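Local coordinates for protein MDM10 isoform 1 (PDB 7BTX) that helps tether the endoplasmic reticulum to mitochondria as part of the ERMES complex and acts in late assembly of the outer-membrane TOM translocase, at residues N306-K317 / I411-L422. Numbering follows the deposited sequence.
Sequences NLSFGCEFWQKK and IFTSVWKLSTSL
Phe313 and Trp416 form a hydrogen-bonded antiparallel pair between neighbouring strands in the wall of the mitochondrial outer-membrane beta-barrel, where 306-312 is also bonded on its other edge to 291-297. Phe313 N gives a nearly straight bond to Trp416 O, 2.7 Å long and in the carbonyl plane, and Trp416 N returns one to Phe313 O at 2.9 Å. Cys311 N reaches Leu418 O at 3.3 Å from above the carbonyl plane, and the bond from Phe309 N to Thr420 O is weak.

Charged groups meet beside this ladder, on the face carrying Trp314 and Val415. Glu312 and Lys417 run alongside each other, and Lys417 NZ meets Glu312 OE1 nearly along its C-O bond at 3.1 Å in a salt bridge; the same ammonium also bonds to Thr33 O of the short helix 30-33. Glu312 OE2 accepts a hydrogen bond from Trp314 NE1; it lies in the indole plane but is met from above the carboxylate plane, which should help fix the ring's rotation.

Apolar contacts occupy both faces. Phe313 CD2 approaches Trp416 CD1 obliquely, and the Trp416 ring meets Trp431 on the next strand. With CG anti to the carbonyl carbon (chi1 -82°), the Trp314 indole is turned alongside Val415: methyl CG2 sits over the six-membered ring, 3.4 Å from its centroid and 4° off the normal, while Thr413 CG2 touches the ring edge at Trp314 CZ3, 3.6 Å away.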
loop_
_atom_site.group_PDB
_atom_site.type_symbol
_atom_site.label_atom_id
_atom_site.label_comp_id
_atom_site.label_asym_id
_atom_site.label_seq_id
_atom_site.Cartn_x
_atom_site.Cartn_y
_atom_site.Cartn_z
ATOM N N ASN D 306 -3.478 -33.635 -23.920
ATOM C CA ASN D 306 -3.527 -33.316 -22.501
ATOM C C ASN D 306 -4.413 -34.352 -21.830
ATOM O O ASN D 306 -5.292 -34.921 -22.480
ATOM C CB ASN D 306 -4.062 -31.904 -22.267
ATOM C CG ASN D 306 -3.699 -31.361 -20.902
ATOM O OD1 ASN D 306 -3.407 -32.114 -19.975
ATOM N ND2 ASN D 306 -3.720 -30.042 -20.769
ATOM N N LEU D 307 -4.201 -34.620 -20.545
ATOM C CA LEU D 307 -5.046 -35.617 -19.895
ATOM C C LEU D 307 -5.228 -35.197 -18.436
ATOM O O LEU D 307 -4.435 -35.520 -17.553
ATOM C CB LEU D 307 -4.462 -37.023 -20.006
ATOM C CG LEU D 307 -5.303 -38.153 -19.410
ATOM C CD1 LEU D 307 -6.523 -38.415 -20.261
ATOM C CD2 LEU D 307 -4.481 -39.412 -19.279
ATOM N N SER D 308 -6.313 -34.476 -18.178
ATOM C CA SER D 308 -6.604 -34.038 -16.828
ATOM C C SER D 308 -7.275 -35.164 -16.049
ATOM O O SER D 308 -7.658 -36.194 -16.597
ATOM C CB SER D 308 -7.470 -32.787 -16.857
ATOM O OG SER D 308 -6.788 -31.724 -17.495
ATOM N N PHE D 309 -7.410 -34.962 -14.746
ATOM C CA PHE D 309 -8.079 -35.919 -13.876
ATOM C C PHE D 309 -8.774 -35.130 -12.777
ATOM O O PHE D 309 -8.499 -33.944 -12.587
ATOM C CB PHE D 309 -7.076 -36.939 -13.320
ATOM C CG PHE D 309 -6.842 -38.109 -14.215
ATOM C CD1 PHE D 309 -7.768 -39.134 -14.290
ATOM C CD2 PHE D 309 -5.693 -38.189 -14.977
ATOM C CE1 PHE D 309 -7.553 -40.218 -15.118
ATOM C CE2 PHE D 309 -5.472 -39.269 -15.806
ATOM C CZ PHE D 309 -6.406 -40.285 -15.876
ATOM N N GLY D 310 -9.657 -35.785 -12.037
ATOM C CA GLY D 310 -10.362 -35.136 -10.951
ATOM C C GLY D 310 -11.169 -36.147 -10.176
ATOM O O GLY D 310 -11.923 -36.915 -10.766
ATOM N N CYS D 311 -11.012 -36.168 -8.859
ATOM C CA CYS D 311 -11.434 -37.306 -8.054
ATOM C C CYS D 311 -12.056 -36.851 -6.738
ATOM O O CYS D 311 -11.546 -37.171 -5.665
ATOM C CB CYS D 311 -10.253 -38.244 -7.812
ATOM S SG CYS D 311 -10.668 -39.861 -7.101
ATOM N N GLU D 312 -13.104 -36.017 -6.791
ATOM C CA GLU D 312 -13.617 -35.451 -5.544
ATOM C C GLU D 312 -14.245 -36.502 -4.633
ATOM O O GLU D 312 -14.766 -37.521 -5.094
ATOM C CB GLU D 312 -14.636 -34.325 -5.754
ATOM C CG GLU D 312 -16.088 -34.732 -5.922
ATOM C CD GLU D 312 -17.011 -33.537 -6.020
ATOM O OE1 GLU D 312 -16.517 -32.394 -5.969
ATOM O OE2 GLU D 312 -18.236 -33.739 -6.144
ATOM N N PHE D 313 -14.094 -36.297 -3.335
ATOM C CA PHE D 313 -14.627 -37.195 -2.332
ATOM C C PHE D 313 -15.454 -36.394 -1.335
ATOM O O PHE D 313 -15.118 -35.259 -0.997
ATOM C CB PHE D 313 -13.478 -37.923 -1.637
ATOM C CG PHE D 313 -13.907 -38.907 -0.594
ATOM C CD1 PHE D 313 -14.840 -39.887 -0.880
ATOM C CD2 PHE D 313 -13.349 -38.868 0.674
ATOM C CE1 PHE D 313 -15.225 -40.800 0.088
ATOM C CE2 PHE D 313 -13.729 -39.776 1.644
ATOM C CZ PHE D 313 -14.669 -40.742 1.350
ATOM N N TRP D 314 -16.552 -36.985 -0.876
ATOM C CA TRP D 314 -17.413 -36.325 0.087
ATOM C C TRP D 314 -17.352 -37.073 1.415
ATOM O O TRP D 314 -16.792 -38.175 1.493
ATOM C CB TRP D 314 -18.837 -36.240 -0.466
ATOM C CG TRP D 314 -19.051 -35.109 -1.405
ATOM C CD1 TRP D 314 -18.675 -35.053 -2.710
ATOM C CD2 TRP D 314 -19.709 -33.868 -1.124
ATOM N NE1 TRP D 314 -19.045 -33.851 -3.259
ATOM C CE2 TRP D 314 -19.685 -33.106 -2.307
ATOM C CE3 TRP D 314 -20.317 -33.327 0.013
ATOM C CZ2 TRP D 314 -20.241 -31.833 -2.386
ATOM C CZ3 TRP D 314 -20.868 -32.061 -0.069
ATOM C CH2 TRP D 314 -20.825 -31.330 -1.258
ATOM N N GLN D 315 -17.942 -36.473 2.449
ATOM C CA GLN D 315 -18.126 -37.086 3.758
ATOM C C GLN D 315 -19.157 -36.257 4.510
ATOM O O GLN D 315 -19.401 -35.100 4.156
ATOM C CB GLN D 315 -16.800 -37.171 4.529
ATOM C CG GLN D 315 -16.761 -38.147 5.716
ATOM C CD GLN D 315 -16.650 -39.614 5.311
ATOM O OE1 GLN D 315 -17.536 -40.171 4.661
ATOM N NE2 GLN D 315 -15.553 -40.249 5.711
ATOM N N LYS D 316 -19.783 -36.833 5.528
ATOM C CA LYS D 316 -20.780 -36.136 6.325
ATOM C C LYS D 316 -20.669 -36.676 7.748
ATOM O O LYS D 316 -20.077 -37.732 7.982
ATOM C CB LYS D 316 -22.164 -36.308 5.687
ATOM C CG LYS D 316 -23.172 -35.253 6.070
ATOM C CD LYS D 316 -24.390 -35.327 5.180
ATOM C CE LYS D 316 -25.446 -34.347 5.641
ATOM N NZ LYS D 316 -25.987 -34.758 6.964
ATOM N N LYS D 317 -21.230 -35.958 8.715
ATOM C CA LYS D 317 -20.890 -36.238 10.103
ATOM C C LYS D 317 -22.099 -35.892 10.968
ATOM O O LYS D 317 -23.076 -35.302 10.498
ATOM C CB LYS D 317 -19.624 -35.454 10.496
ATOM C CG LYS D 317 -18.843 -35.923 11.733
ATOM C CD LYS D 317 -17.573 -35.113 11.921
ATOM C CE LYS D 317 -16.752 -35.610 13.104
ATOM N NZ LYS D 317 -17.417 -35.331 14.408
ATOM N N ILE D 411 -24.230 -30.080 11.288
ATOM C CA ILE D 411 -23.638 -31.249 10.653
ATOM C C ILE D 411 -22.400 -30.827 9.874
ATOM O O ILE D 411 -22.461 -29.933 9.025
ATOM C CB ILE D 411 -24.655 -31.962 9.735
ATOM C CG1 ILE D 411 -25.555 -30.943 9.034
ATOM C CG2 ILE D 411 -25.483 -32.954 10.526
ATOM C CD1 ILE D 411 -26.481 -31.543 8.008
ATOM N N PHE D 412 -21.275 -31.468 10.174
ATOM C CA PHE D 412 -20.051 -31.234 9.426
ATOM C C PHE D 412 -20.177 -31.814 8.025
ATOM O O PHE D 412 -20.938 -32.752 7.786
ATOM C CB PHE D 412 -18.865 -31.863 10.153
ATOM C CG PHE D 412 -17.552 -31.212 9.853
ATOM C CD1 PHE D 412 -17.333 -29.888 10.181
ATOM C CD2 PHE D 412 -16.528 -31.929 9.263
ATOM C CE1 PHE D 412 -16.122 -29.281 9.910
ATOM C CE2 PHE D 412 -15.311 -31.328 8.995
ATOM C CZ PHE D 412 -15.111 -30.003 9.317
ATOM N N THR D 413 -19.435 -31.237 7.084
ATOM C CA THR D 413 -19.476 -31.686 5.694
ATOM C C THR D 413 -18.103 -31.451 5.084
ATOM O O THR D 413 -17.700 -30.302 4.897
ATOM C CB THR D 413 -20.552 -30.953 4.899
ATOM O OG1 THR D 413 -21.824 -31.101 5.540
ATOM C CG2 THR D 413 -20.646 -31.521 3.511
ATOM N N SER D 414 -17.398 -32.529 4.761
ATOM C CA SER D 414 -16.039 -32.464 4.247
ATOM C C SER D 414 -16.028 -32.811 2.768
ATOM O O SER D 414 -16.702 -33.748 2.340
ATOM C CB SER D 414 -15.132 -33.432 4.999
ATOM O OG SER D 414 -15.101 -33.123 6.376
ATOM N N VAL D 415 -15.275 -32.045 1.983
ATOM C CA VAL D 415 -15.113 -32.294 0.556
ATOM C C VAL D 415 -13.628 -32.240 0.241
ATOM O O VAL D 415 -12.998 -31.196 0.421
ATOM C CB VAL D 415 -15.863 -31.270 -0.310
ATOM C CG1 VAL D 415 -15.597 -31.532 -1.765
ATOM C CG2 VAL D 415 -17.342 -31.306 -0.050
ATOM N N TRP D 416 -13.078 -33.344 -0.247
ATOM C CA TRP D 416 -11.704 -33.395 -0.721
ATOM C C TRP D 416 -11.708 -33.410 -2.239
ATOM O O TRP D 416 -12.500 -34.118 -2.848
ATOM C CB TRP D 416 -10.990 -34.640 -0.204
ATOM C CG TRP D 416 -10.941 -34.734 1.267
ATOM C CD1 TRP D 416 -11.924 -35.184 2.094
ATOM C CD2 TRP D 416 -9.844 -34.372 2.103
ATOM N NE1 TRP D 416 -11.510 -35.119 3.399
ATOM C CE2 TRP D 416 -10.234 -34.624 3.431
ATOM C CE3 TRP D 416 -8.571 -33.854 1.858
ATOM C CZ2 TRP D 416 -9.395 -34.379 4.510
ATOM C CZ3 TRP D 416 -7.741 -33.610 2.930
ATOM C CH2 TRP D 416 -8.155 -33.873 4.241
ATOM N N LYS D 417 -10.827 -32.624 -2.854
ATOM C CA LYS D 417 -10.893 -32.446 -4.307
ATOM C C LYS D 417 -9.474 -32.466 -4.876
ATOM O O LYS D 417 -8.697 -31.539 -4.659
ATOM C CB LYS D 417 -11.606 -31.154 -4.672
ATOM C CG LYS D 417 -13.108 -31.176 -4.514
ATOM C CD LYS D 417 -13.679 -29.777 -4.529
ATOM C CE LYS D 417 -13.766 -29.241 -5.940
ATOM N NZ LYS D 417 -14.879 -29.868 -6.698
ATOM N N LEU D 418 -9.160 -33.514 -5.631
ATOM C CA LEU D 418 -7.905 -33.569 -6.362
ATOM C C LEU D 418 -8.137 -33.250 -7.837
ATOM O O LEU D 418 -9.226 -33.452 -8.369
ATOM C CB LEU D 418 -7.255 -34.944 -6.228
ATOM C CG LEU D 418 -6.483 -35.325 -4.966
ATOM C CD1 LEU D 418 -7.398 -35.686 -3.802
ATOM C CD2 LEU D 418 -5.538 -36.465 -5.273
ATOM N N SER D 419 -7.098 -32.741 -8.502
ATOM C CA SER D 419 -7.156 -32.561 -9.950
ATOM C C SER D 419 -5.774 -32.550 -10.587
ATOM O O SER D 419 -5.076 -31.535 -10.554
ATOM C CB SER D 419 -7.880 -31.271 -10.333
ATOM O OG SER D 419 -7.098 -30.136 -10.037
ATOM N N THR D 420 -5.393 -33.661 -11.207
ATOM C CA THR D 420 -4.072 -33.783 -11.804
ATOM C C THR D 420 -4.096 -33.340 -13.260
ATOM O O THR D 420 -4.962 -33.751 -14.027
ATOM C CB THR D 420 -3.605 -35.234 -11.719
ATOM O OG1 THR D 420 -3.701 -35.688 -10.366
ATOM C CG2 THR D 420 -2.167 -35.365 -12.185
ATOM N N SER D 421 -3.145 -32.494 -13.645
ATOM C CA SER D 421 -2.930 -32.203 -15.057
ATOM C C SER D 421 -1.648 -32.884 -15.518
ATOM O O SER D 421 -0.859 -33.337 -14.684
ATOM C CB SER D 421 -2.857 -30.698 -15.301
ATOM O OG SER D 421 -2.605 -30.418 -16.663
ATOM N N LEU D 422 -1.423 -32.977 -16.827
ATOM C CA LEU D 422 -0.226 -33.650 -17.319
ATOM C C LEU D 422 0.589 -32.768 -18.254
ATOM O O LEU D 422 1.812 -32.910 -18.332
ATOM C CB LEU D 422 -0.590 -34.954 -18.025
ATOM C CG LEU D 422 -0.455 -36.244 -17.215
ATOM C CD1 LEU D 422 -1.518 -36.366 -16.143
ATOM C CD2 LEU D 422 -0.499 -37.442 -18.142
#